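Local coordinates for protein serpin B4 (Homo sapiens, PDB 4ZK0) that belongs to the serpin family and probably inhibits proteases by offering its reactive-centre loop as bait and trapping the attacking enzyme, at residues F219-L224 and R276-D281; W186-N191 and M213-S218; L282-F287 and V334-E339. All coordinates share one frame; numbering follows the deposited sequence.

Interaction 1: residues F219-L224 and R276-D281. With ZN (zinc ion), chain C; ZN (zinc ion), chain B.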
loop_
_atom_site.group_PDB
_atom_site.type_symbol
_atom_site.label_atom_id
_atom_site.label_comp_id
_atom_site.label_asym_id
_atom_site.label_seq_id
_atom_site.Cartn_x
_atom_site.Cartn_y
_atom_site.Cartn_z
ATOM N N PHE A 219 8.398 23.412 -7.390
ATOM C CA PHE A 219 8.319 21.991 -7.195
ATOM C C PHE A 219 8.863 21.411 -8.474
ATOM O O PHE A 219 8.777 22.067 -9.503
ATOM C CB PHE A 219 6.851 21.523 -7.118
ATOM C CG PHE A 219 6.097 21.988 -5.921
ATOM C CD1 PHE A 219 6.281 21.385 -4.676
ATOM C CD2 PHE A 219 5.146 22.988 -6.035
ATOM C CE1 PHE A 219 5.530 21.794 -3.563
ATOM C CE2 PHE A 219 4.393 23.402 -4.942
ATOM C CZ PHE A 219 4.595 22.816 -3.700
ATOM N N HIS A 220 9.372 20.187 -8.413
ATOM C CA HIS A 220 9.594 19.414 -9.598
ATOM C C HIS A 220 8.230 19.088 -10.287
ATOM O O HIS A 220 7.296 18.524 -9.642
ATOM C CB HIS A 220 10.335 18.113 -9.265
ATOM C CG HIS A 220 11.671 18.323 -8.629
ATOM N ND1 HIS A 220 12.117 17.572 -7.561
ATOM C CD2 HIS A 220 12.645 19.224 -8.888
ATOM C CE1 HIS A 220 13.316 17.995 -7.200
ATOM N NE2 HIS A 220 13.658 18.996 -7.987
ATOM N N PHE A 221 8.188 19.379 -11.585
ATOM C CA PHE A 221 6.996 19.431 -12.423
ATOM C C PHE A 221 7.331 18.898 -13.816
ATOM O O PHE A 221 8.404 19.185 -14.321
ATOM C CB PHE A 221 6.513 20.883 -12.556
ATOM C CG PHE A 221 5.403 21.069 -13.563
ATOM C CD1 PHE A 221 4.083 20.959 -13.195
ATOM C CD2 PHE A 221 5.678 21.395 -14.874
ATOM C CE1 PHE A 221 3.066 21.155 -14.094
ATOM C CE2 PHE A 221 4.667 21.584 -15.790
ATOM C CZ PHE A 221 3.353 21.445 -15.406
ATOM N N ALA A 222 6.454 18.101 -14.425
ATOM C CA ALA A 222 6.504 17.858 -15.894
ATOM C C ALA A 222 5.144 17.838 -16.518
ATOM O O ALA A 222 4.162 17.330 -15.885
ATOM C CB ALA A 222 7.185 16.537 -16.207
ATOM N N SER A 223 5.072 18.395 -17.743
ATOM C CA SER A 223 3.922 18.221 -18.644
ATOM C C SER A 223 4.073 16.961 -19.480
ATOM O O SER A 223 5.044 16.836 -20.221
ATOM C CB SER A 223 3.804 19.377 -19.626
ATOM O OG SER A 223 3.064 20.427 -19.051
ATOM N N LEU A 224 3.123 16.039 -19.381
ATOM C CA LEU A 224 3.171 14.816 -20.203
ATOM C C LEU A 224 2.208 14.995 -21.387
ATOM O O LEU A 224 1.072 14.533 -21.385
ATOM C CB LEU A 224 2.881 13.592 -19.367
ATOM C CG LEU A 224 3.569 13.632 -18.006
ATOM C CD1 LEU A 224 3.000 12.508 -17.155
ATOM C CD2 LEU A 224 5.105 13.592 -18.109
ATOM N N ARG A 276 11.352 19.304 -13.947
ATOM C CA ARG A 276 12.083 20.552 -13.837
ATOM C C ARG A 276 11.515 21.347 -12.685
ATOM O O ARG A 276 10.308 21.320 -12.455
ATOM C CB ARG A 276 11.958 21.352 -15.139
ATOM C CG ARG A 276 12.671 20.723 -16.331
ATOM C CD ARG A 276 12.074 21.124 -17.675
ATOM N NE ARG A 276 12.712 20.388 -18.781
ATOM C CZ ARG A 276 12.373 20.494 -20.067
ATOM N NH1 ARG A 276 11.389 21.309 -20.445
ATOM N NH2 ARG A 276 13.019 19.779 -20.982
ATOM N N GLU A 277 12.399 22.022 -11.955
ATOM C CA GLU A 277 12.040 23.027 -10.975
ATOM C C GLU A 277 11.121 24.025 -11.637
ATOM O O GLU A 277 11.468 24.594 -12.646
ATOM C CB GLU A 277 13.294 23.756 -10.487
ATOM C CG GLU A 277 14.172 22.941 -9.560
ATOM C CD GLU A 277 13.643 22.878 -8.146
ATOM O OE1 GLU A 277 12.567 23.467 -7.851
ATOM O OE2 GLU A 277 14.322 22.223 -7.326
ATOM N N THR A 278 9.951 24.256 -11.063
ATOM C CA THR A 278 8.954 25.118 -11.689
ATOM C C THR A 278 8.128 25.783 -10.616
ATOM O O THR A 278 7.788 25.173 -9.608
ATOM C CB THR A 278 8.019 24.291 -12.598
ATOM O OG1 THR A 278 8.789 23.380 -13.383
ATOM C CG2 THR A 278 7.235 25.157 -13.538
ATOM N N ARG A 279 7.766 27.035 -10.841
ATOM C CA ARG A 279 6.838 27.703 -9.958
ATOM C C ARG A 279 5.458 27.246 -10.282
ATOM O O ARG A 279 5.012 27.340 -11.421
ATOM C CB ARG A 279 6.919 29.202 -10.117
ATOM C CG ARG A 279 8.274 29.716 -9.682
ATOM C CD ARG A 279 8.114 30.909 -8.768
ATOM N NE ARG A 279 9.306 31.741 -8.811
ATOM C CZ ARG A 279 9.669 32.487 -9.853
ATOM N NH1 ARG A 279 8.926 32.522 -10.965
ATOM N NH2 ARG A 279 10.784 33.204 -9.782
ATOM N N VAL A 280 4.766 26.734 -9.281
ATOM C CA VAL A 280 3.503 26.108 -9.560
ATOM C C VAL A 280 2.493 26.685 -8.606
ATOM O O VAL A 280 2.741 26.744 -7.424
ATOM C CB VAL A 280 3.572 24.592 -9.419
ATOM C CG1 VAL A 280 2.227 23.980 -9.774
ATOM C CG2 VAL A 280 4.667 24.061 -10.339
ATOM N N ASP A 281 1.378 27.148 -9.171
ATOM C CA ASP A 281 0.203 27.450 -8.410
ATOM C C ASP A 281 -0.532 26.110 -8.155
ATOM O O ASP A 281 -1.284 25.600 -9.005
ATOM C CB ASP A 281 -0.688 28.439 -9.193
ATOM C CG ASP A 281 -1.904 28.860 -8.398
ATOM O OD1 ASP A 281 -1.799 28.944 -7.163
ATOM O OD2 ASP A 281 -2.956 29.107 -8.998
HETATM ZN ZN ZN C . 14.830 20.496 -7.011
HETATM ZN ZN ZN B . -3.840 29.602 -6.713
HETATM O O HOH W 1 -2.783 30.255 -4.777
#
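Arg276 pairs with Phe221 at one end of a short antiparallel ladder that illustrates how backbone bonds set the register and side chains then specialise each face. Arg276 N donates to Phe221 O over 3.0 Å, and Phe221 N returns a bond to Arg276 O. That carbonyl is gripped twice, because Thr278 OG1 also reaches Arg276 O, at 2.7 Å and from the opposite face of the carbonyl plane; neither donor lies on a lone pair. His220 CA adds a weaker CH contact to the same oxygen.

Glu277 faces His220 in the non-hydrogen-bonded pair, and together they bind a zinc ion. His220 NE2 lies 2.1 Å from the zinc, and Glu277 OE2 is the second ligand. The carboxylate is turned 63° from the imidazole plane, and a bend in the glutamate chain (chi2 -78°) swings it toward the metal. Glu233 accepts a hydrogen bond from His220 ND1 and so fixes the ring's rotation. Both ligands also touch a crystal neighbour, so this zinc may belong to lattice packing.

Thr278 pairs with Phe219, its N bonded to Phe219 O at 2.9 Å, while its OG1 packs 3.5 Å from Phe221 CB. Farther along, Val280 CB approaches the edge of the Phe219 ring near its plane, 4.1 Å from CD2. Its CG2 also comes near Phe221 CD1. Asp281, beyond the pairing, binds a second zinc through both carboxylate oxygens, with His283 as a further ligand.

The two short segments run at 98° to each other, so the strands pair briefly and diverge. Serpin sheets B and C meet here. Strand 229-235 flanks strand 206-224, its Leu232 packing on Phe219 and Phe221, and strand 361-364 runs beside strand 276-294.

Interaction 2: residues W186-N191 and M213-S218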
loop_
_atom_site.group_PDB
_atom_site.type_symbol
_atom_site.label_atom_id
_atom_site.label_comp_id
_atom_site.label_asym_id
_atom_site.label_seq_id
_atom_site.Cartn_x
_atom_site.Cartn_y
_atom_site.Cartn_z
ATOM N N TRP A 186 4.700 18.500 5.423
ATOM C CA TRP A 186 5.111 18.887 4.107
ATOM C C TRP A 186 6.416 19.680 4.203
ATOM O O TRP A 186 6.657 20.393 5.171
ATOM C CB TRP A 186 4.105 19.809 3.454
ATOM C CG TRP A 186 2.834 19.239 3.115
ATOM C CD1 TRP A 186 1.639 19.675 3.569
ATOM C CD2 TRP A 186 2.563 18.146 2.231
ATOM N NE1 TRP A 186 0.633 18.921 3.049
ATOM C CE2 TRP A 186 1.167 17.958 2.236
ATOM C CE3 TRP A 186 3.354 17.303 1.453
ATOM C CZ2 TRP A 186 0.548 16.973 1.494
ATOM C CZ3 TRP A 186 2.756 16.357 0.705
ATOM C CH2 TRP A 186 1.351 16.175 0.746
ATOM N N GLU A 187 7.249 19.582 3.189
ATOM C CA GLU A 187 8.397 20.440 3.178
ATOM C C GLU A 187 7.950 21.918 3.152
ATOM O O GLU A 187 8.481 22.746 3.877
ATOM C CB GLU A 187 9.216 20.181 1.965
ATOM C CG GLU A 187 10.164 21.306 1.740
ATOM C CD GLU A 187 11.515 20.786 1.584
ATOM O OE1 GLU A 187 11.862 20.500 0.427
ATOM O OE2 GLU A 187 12.152 20.573 2.644
ATOM N N LYS A 188 6.964 22.222 2.327
ATOM C CA LYS A 188 6.371 23.544 2.296
ATOM C C LYS A 188 4.916 23.408 2.674
ATOM O O LYS A 188 4.117 22.921 1.890
ATOM C CB LYS A 188 6.518 24.075 0.885
ATOM C CG LYS A 188 7.946 24.507 0.613
ATOM C CD LYS A 188 8.389 24.193 -0.804
ATOM C CE LYS A 188 9.691 24.887 -1.138
ATOM N NZ LYS A 188 9.919 24.781 -2.613
ATOM N N LYS A 189 4.585 23.811 3.890
ATOM C CA LYS A 189 3.253 23.687 4.389
ATOM C C LYS A 189 2.302 24.645 3.676
ATOM O O LYS A 189 2.711 25.678 3.215
ATOM C CB LYS A 189 3.257 23.962 5.882
ATOM C CG LYS A 189 3.885 22.865 6.727
ATOM C CD LYS A 189 3.592 23.174 8.173
ATOM C CE LYS A 189 3.904 22.058 9.138
ATOM N NZ LYS A 189 5.364 21.877 9.372
ATOM N N PHE A 190 1.035 24.286 3.561
ATOM C CA PHE A 190 -0.006 25.204 3.057
ATOM C C PHE A 190 -0.455 26.133 4.156
ATOM O O PHE A 190 -0.422 25.797 5.336
ATOM C CB PHE A 190 -1.220 24.432 2.572
ATOM C CG PHE A 190 -0.937 23.581 1.369
ATOM C CD1 PHE A 190 -0.423 22.297 1.511
ATOM C CD2 PHE A 190 -1.173 24.065 0.103
ATOM C CE1 PHE A 190 -0.207 21.510 0.404
ATOM C CE2 PHE A 190 -0.959 23.278 -1.005
ATOM C CZ PHE A 190 -0.451 21.997 -0.859
ATOM N N ASN A 191 -0.866 27.333 3.782
ATOM C CA ASN A 191 -1.423 28.251 4.776
ATOM C C ASN A 191 -2.901 28.044 4.911
ATOM O O ASN A 191 -3.639 28.171 3.932
ATOM C CB ASN A 191 -1.136 29.685 4.441
ATOM C CG ASN A 191 -1.407 30.602 5.632
ATOM O OD1 ASN A 191 -2.446 30.524 6.304
ATOM N ND2 ASN A 191 -0.444 31.441 5.932
ATOM N N MET A 213 -6.776 23.623 -0.694
ATOM C CA MET A 213 -5.583 24.227 -0.142
ATOM C C MET A 213 -4.851 24.833 -1.320
ATOM O O MET A 213 -4.911 24.306 -2.433
ATOM C CB MET A 213 -4.690 23.177 0.560
ATOM C CG MET A 213 -5.423 22.358 1.620
ATOM S SD MET A 213 -4.276 21.230 2.449
ATOM C CE MET A 213 -3.794 20.189 1.054
ATOM N N ARG A 214 -4.127 25.908 -1.077
ATOM C CA ARG A 214 -3.471 26.622 -2.183
ATOM C C ARG A 214 -2.129 27.184 -1.765
ATOM O O ARG A 214 -1.989 27.760 -0.672
ATOM C CB ARG A 214 -4.323 27.777 -2.709
ATOM C CG ARG A 214 -5.704 27.354 -3.136
ATOM C CD ARG A 214 -6.539 28.574 -3.495
ATOM N NE ARG A 214 -6.955 29.277 -2.315
ATOM C CZ ARG A 214 -7.451 30.516 -2.288
ATOM N NH1 ARG A 214 -7.535 31.263 -3.384
ATOM N NH2 ARG A 214 -7.831 31.043 -1.134
ATOM N N GLN A 215 -1.196 27.080 -2.697
ATOM C CA GLN A 215 0.186 27.445 -2.471
ATOM C C GLN A 215 0.822 27.810 -3.803
ATOM O O GLN A 215 0.540 27.173 -4.805
ATOM C CB GLN A 215 0.903 26.194 -1.947
ATOM C CG GLN A 215 2.055 26.488 -1.096
ATOM C CD GLN A 215 2.808 25.223 -0.787
ATOM O OE1 GLN A 215 2.231 24.196 -0.485
ATOM N NE2 GLN A 215 4.104 25.301 -0.867
ATOM N N TYR A 216 1.746 28.749 -3.798
ATOM C CA TYR A 216 2.473 29.072 -5.001
ATOM C C TYR A 216 3.943 28.986 -4.676
ATOM O O TYR A 216 4.485 29.863 -4.017
ATOM C CB TYR A 216 2.098 30.473 -5.495
ATOM C CG TYR A 216 2.792 30.872 -6.791
ATOM C CD1 TYR A 216 2.406 30.306 -7.987
ATOM C CD2 TYR A 216 3.835 31.809 -6.808
ATOM C CE1 TYR A 216 3.024 30.641 -9.174
ATOM C CE2 TYR A 216 4.459 32.162 -8.002
ATOM C CZ TYR A 216 4.041 31.567 -9.181
ATOM O OH TYR A 216 4.606 31.873 -10.389
ATOM N N THR A 217 4.602 27.914 -5.097
ATOM C CA THR A 217 5.998 27.721 -4.751
ATOM C C THR A 217 6.553 26.845 -5.822
ATOM O O THR A 217 5.797 26.344 -6.650
ATOM C CB THR A 217 6.190 27.079 -3.356
ATOM O OG1 THR A 217 5.694 25.728 -3.345
ATOM C CG2 THR A 217 5.487 27.894 -2.273
ATOM N N SER A 218 7.860 26.622 -5.832
ATOM C CA SER A 218 8.413 25.739 -6.850
ATOM C C SER A 218 8.548 24.283 -6.409
ATOM O O SER A 218 8.843 23.963 -5.257
ATOM C CB SER A 218 9.757 26.270 -7.317
ATOM O OG SER A 218 10.342 26.870 -6.202
HETATM O O HOH W 2 -4.185 26.574 1.868
HETATM O O HOH W 3 -0.669 28.701 1.436
#
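Phe190 takes a chi1 of -66°, which sets CG anti to its carbonyl carbon and carries the ring between Met213 and Gln215. Met213 is extended to its sulfur and then bends (chi3 -63°), laying CB, SD and CE along one face of that ring. Its CB stands 4.0 Å from the ring centroid in a CH-pi contact, and SD, at 4.5 Å from the same centroid, makes a Met-aromatic contact on the same face. The opposite face is taken by the outstretched Gln215, whose CB comes within 3.6 Å of Phe190 CE2 and whose amide end stands nearly upright over the ring, the two planes 85° apart. Phe190 CE1 in turn rests 3.8 Å above the plane of the Trp186 ring.

At the other end, Lys188 crosses Gln215 at about a right angle and slides past Thr217. Its NZ gives a weak hydrogen bond to Ser218 O, 3.0 Å away.

The backbones of the loop and the strand bond to each other through water instead of directly. One water accepts from Asn191 N and donates to Arg214 O; a second donates to Asn191 O, at 2.7 Å, and accepts from Arg214 N. Leu282 also packs on Phe190, and Trp186 NE1 is bonded to Thr337 O, placing the loop at the serpin breach, where the reactive-centre loop enters the main sheet.

Chemically, the worked example is mixed: apolar and sulfur contacts from Met213 hold one face of the ring, the Gln215 side chain covers the other, and two waters link the backbones of Asn191 and Arg214. The weak bond is the polar part of Lys188, whose aliphatic chain adds substantial packing.

Interaction 3: residues L282-F287 and V334-E339. With ZN (zinc ion), chain B.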
loop_
_atom_site.group_PDB
_atom_site.type_symbol
_atom_site.label_atom_id
_atom_site.label_comp_id
_atom_site.label_asym_id
_atom_site.label_seq_id
_atom_site.Cartn_x
_atom_site.Cartn_y
_atom_site.Cartn_z
ATOM N N LEU A 282 -0.314 25.580 -6.958
ATOM C CA LEU A 282 -0.794 24.300 -6.592
ATOM C C LEU A 282 -2.026 24.467 -5.774
ATOM O O LEU A 282 -1.980 25.091 -4.715
ATOM C CB LEU A 282 0.260 23.578 -5.803
ATOM C CG LEU A 282 -0.155 22.264 -5.143
ATOM C CD1 LEU A 282 -0.561 21.191 -6.123
ATOM C CD2 LEU A 282 0.967 21.784 -4.264
ATOM N N HIS A 283 -3.115 23.884 -6.268
ATOM C CA HIS A 283 -4.349 23.788 -5.537
ATOM C C HIS A 283 -4.547 22.298 -5.265
ATOM O O HIS A 283 -4.713 21.483 -6.197
ATOM C CB HIS A 283 -5.518 24.298 -6.372
ATOM C CG HIS A 283 -5.539 25.778 -6.562
ATOM N ND1 HIS A 283 -6.692 26.449 -6.932
ATOM C CD2 HIS A 283 -4.585 26.716 -6.404
ATOM C CE1 HIS A 283 -6.425 27.736 -7.027
ATOM N NE2 HIS A 283 -5.161 27.928 -6.705
ATOM N N LEU A 284 -4.515 21.931 -3.993
ATOM C CA LEU A 284 -4.661 20.534 -3.606
ATOM C C LEU A 284 -5.729 20.441 -2.499
ATOM O O LEU A 284 -5.642 21.128 -1.477
ATOM C CB LEU A 284 -3.315 20.025 -3.095
ATOM C CG LEU A 284 -3.245 18.545 -2.714
ATOM C CD1 LEU A 284 -3.200 17.591 -3.921
ATOM C CD2 LEU A 284 -2.046 18.300 -1.818
ATOM N N PRO A 285 -6.733 19.614 -2.698
ATOM C CA PRO A 285 -7.768 19.479 -1.673
ATOM C C PRO A 285 -7.282 18.877 -0.327
ATOM O O PRO A 285 -6.379 18.014 -0.291
ATOM C CB PRO A 285 -8.777 18.533 -2.311
ATOM C CG PRO A 285 -8.056 17.804 -3.336
ATOM C CD PRO A 285 -6.879 18.620 -3.767
ATOM N N ARG A 286 -7.900 19.348 0.757
ATOM C CA ARG A 286 -7.885 18.635 2.018
ATOM C C ARG A 286 -8.700 17.428 1.742
ATOM O O ARG A 286 -9.832 17.547 1.252
ATOM C CB ARG A 286 -8.575 19.439 3.127
ATOM C CG ARG A 286 -7.702 20.485 3.753
ATOM C CD ARG A 286 -8.444 21.269 4.869
ATOM N NE ARG A 286 -8.948 20.400 5.942
ATOM C CZ ARG A 286 -8.325 20.117 7.090
ATOM N NH1 ARG A 286 -7.150 20.634 7.398
ATOM N NH2 ARG A 286 -8.909 19.315 7.968
ATOM N N PHE A 287 -8.146 16.251 1.953
ATOM C CA PHE A 287 -8.953 15.084 1.701
ATOM C C PHE A 287 -8.575 13.906 2.600
ATOM O O PHE A 287 -7.542 13.892 3.260
ATOM C CB PHE A 287 -8.966 14.718 0.174
ATOM C CG PHE A 287 -7.685 14.058 -0.318
ATOM C CD1 PHE A 287 -7.515 12.672 -0.243
ATOM C CD2 PHE A 287 -6.676 14.810 -0.823
ATOM C CE1 PHE A 287 -6.338 12.076 -0.676
ATOM C CE2 PHE A 287 -5.495 14.232 -1.262
ATOM C CZ PHE A 287 -5.310 12.862 -1.170
ATOM N N VAL A 334 -5.742 7.402 4.359
ATOM C CA VAL A 334 -4.891 8.555 4.160
ATOM C C VAL A 334 -5.688 9.812 4.372
ATOM O O VAL A 334 -6.849 9.884 3.969
ATOM C CB VAL A 334 -4.262 8.584 2.759
ATOM C CG1 VAL A 334 -5.347 8.661 1.689
ATOM C CG2 VAL A 334 -3.258 9.723 2.600
ATOM N N GLU A 335 -5.034 10.788 4.986
ATOM C CA GLU A 335 -5.565 12.112 5.141
ATOM C C GLU A 335 -4.524 13.147 4.752
ATOM O O GLU A 335 -3.402 13.068 5.203
ATOM C CB GLU A 335 -5.955 12.389 6.597
ATOM C CG GLU A 335 -6.670 13.727 6.636
ATOM C CD GLU A 335 -7.341 14.037 7.944
ATOM O OE1 GLU A 335 -7.236 13.255 8.912
ATOM O OE2 GLU A 335 -7.956 15.115 7.987
ATOM N N VAL A 336 -4.894 14.119 3.927
ATOM C CA VAL A 336 -3.984 15.176 3.493
ATOM C C VAL A 336 -4.471 16.475 4.055
ATOM O O VAL A 336 -5.651 16.806 3.902
ATOM C CB VAL A 336 -3.978 15.251 1.964
ATOM C CG1 VAL A 336 -3.453 16.589 1.475
ATOM C CG2 VAL A 336 -3.125 14.110 1.381
ATOM N N THR A 337 -3.613 17.227 4.738
ATOM C CA THR A 337 -4.075 18.526 5.260
ATOM C C THR A 337 -3.044 19.587 4.923
ATOM O O THR A 337 -2.073 19.301 4.225
ATOM C CB THR A 337 -4.277 18.514 6.804
ATOM O OG1 THR A 337 -3.017 18.354 7.404
ATOM C CG2 THR A 337 -5.131 17.361 7.235
ATOM N N GLU A 338 -3.232 20.789 5.464
ATOM C CA GLU A 338 -2.294 21.899 5.231
ATOM C C GLU A 338 -0.866 21.646 5.762
ATOM O O GLU A 338 0.109 22.132 5.182
ATOM C CB GLU A 338 -2.853 23.205 5.815
ATOM C CG GLU A 338 -4.028 23.818 5.043
ATOM C CD GLU A 338 -5.370 23.285 5.484
ATOM O OE1 GLU A 338 -5.440 22.246 6.179
ATOM O OE2 GLU A 338 -6.380 23.901 5.127
ATOM N N GLU A 339 -0.770 20.868 6.854
ATOM C CA GLU A 339 0.504 20.519 7.548
ATOM C C GLU A 339 1.330 19.365 6.915
ATOM O O GLU A 339 2.564 19.337 6.995
ATOM C CB GLU A 339 0.199 20.112 8.990
ATOM C CG GLU A 339 -1.158 20.558 9.516
ATOM C CD GLU A 339 -1.301 22.037 9.440
ATOM O OE1 GLU A 339 -0.250 22.705 9.673
ATOM O OE2 GLU A 339 -2.436 22.516 9.139
HETATM ZN ZN ZN B . -3.840 29.602 -6.713
HETATM O O HOH W 1 -2.783 30.255 -4.777
#
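The Phe287 ring receives Val336 over one face, with Val336 CB 4.1 Å from the ring centroid in a CH-pi contact. Val336 CG2 presses closer, 3.6 Å from Phe287 CE2, and Val334 CG1 approaches the same ring obliquely. A chi1 of 76° puts the phenyl group between its own backbone N and carbonyl carbon, bringing it over the valine. Outside the pair, Phe371 meets this ring edge-to-face and Phe387 lies against it at a shallow angle.

The other flat group, the guanidinium of Arg286, meets Glu338 at its edge. Arg286 NH1 donates to Glu338 OE1 over 2.6 Å in a salt bridge; Glu338 OE1 accepts with its syn lone pair and lies in the guanidinium plane. A bend at chi3 (58°) brings NH1 obliquely to Thr337, whose CB is 3.6 Å from it. Glu335 OE2 approaches Arg286 NH2 by charge alone and may favour the positive charge, but it sits well out of the guanidinium plane, so no N-H points at it. Thr195 holds the other oxygen of Glu338, a bond that would favour the ionised form of this buried carboxylate beside the arginine.

In the backbone, Phe287 and Val336 form an antiparallel hydrogen-bonded pair. Val336 N donates to Phe287 O at 2.7 Å, almost straight along the carbonyl, and Phe287 N to Val336 O at 3.2 Å. Val336 CG1 reaches back to Leu284 CD2, 4.0 Å away.

Strand 276-294 here passes from Met213 and Gln215, which hydrogen-bond to Leu284 and Leu282, to strand 325-336 of the main serpin sheet. The latter chain then turns at 337-339 into strand 340-351, which lies between strands 174-185 and 325-336, as an inserted reactive-centre loop does.

Overall arrangement
Followed from the N terminus, the chain leaves strand 174-185 and first closes a loop at interaction 2, where 186-191 meets 213-218 after 21 intervening residues. Interaction 1 then closes a larger loop of 51 residues between 219-224 and 276-281, and interaction 3 one of 46 between 282-287 and 334-339. The three loops follow in series, neither nesting nor crossing, yet they abut: Val280 N lies 2.9 Å from Thr217 O, and Trp186 N lies 2.8 Å from Glu339 O. Strand 206-224 serves interactions 1 and 2, strand 276-294 serves 1 and 3, and a zinc ion joins Asp281 to His283. Together they tie strands 206-224 and 276-294 to strand 325-336 and the turn into strand 340-351.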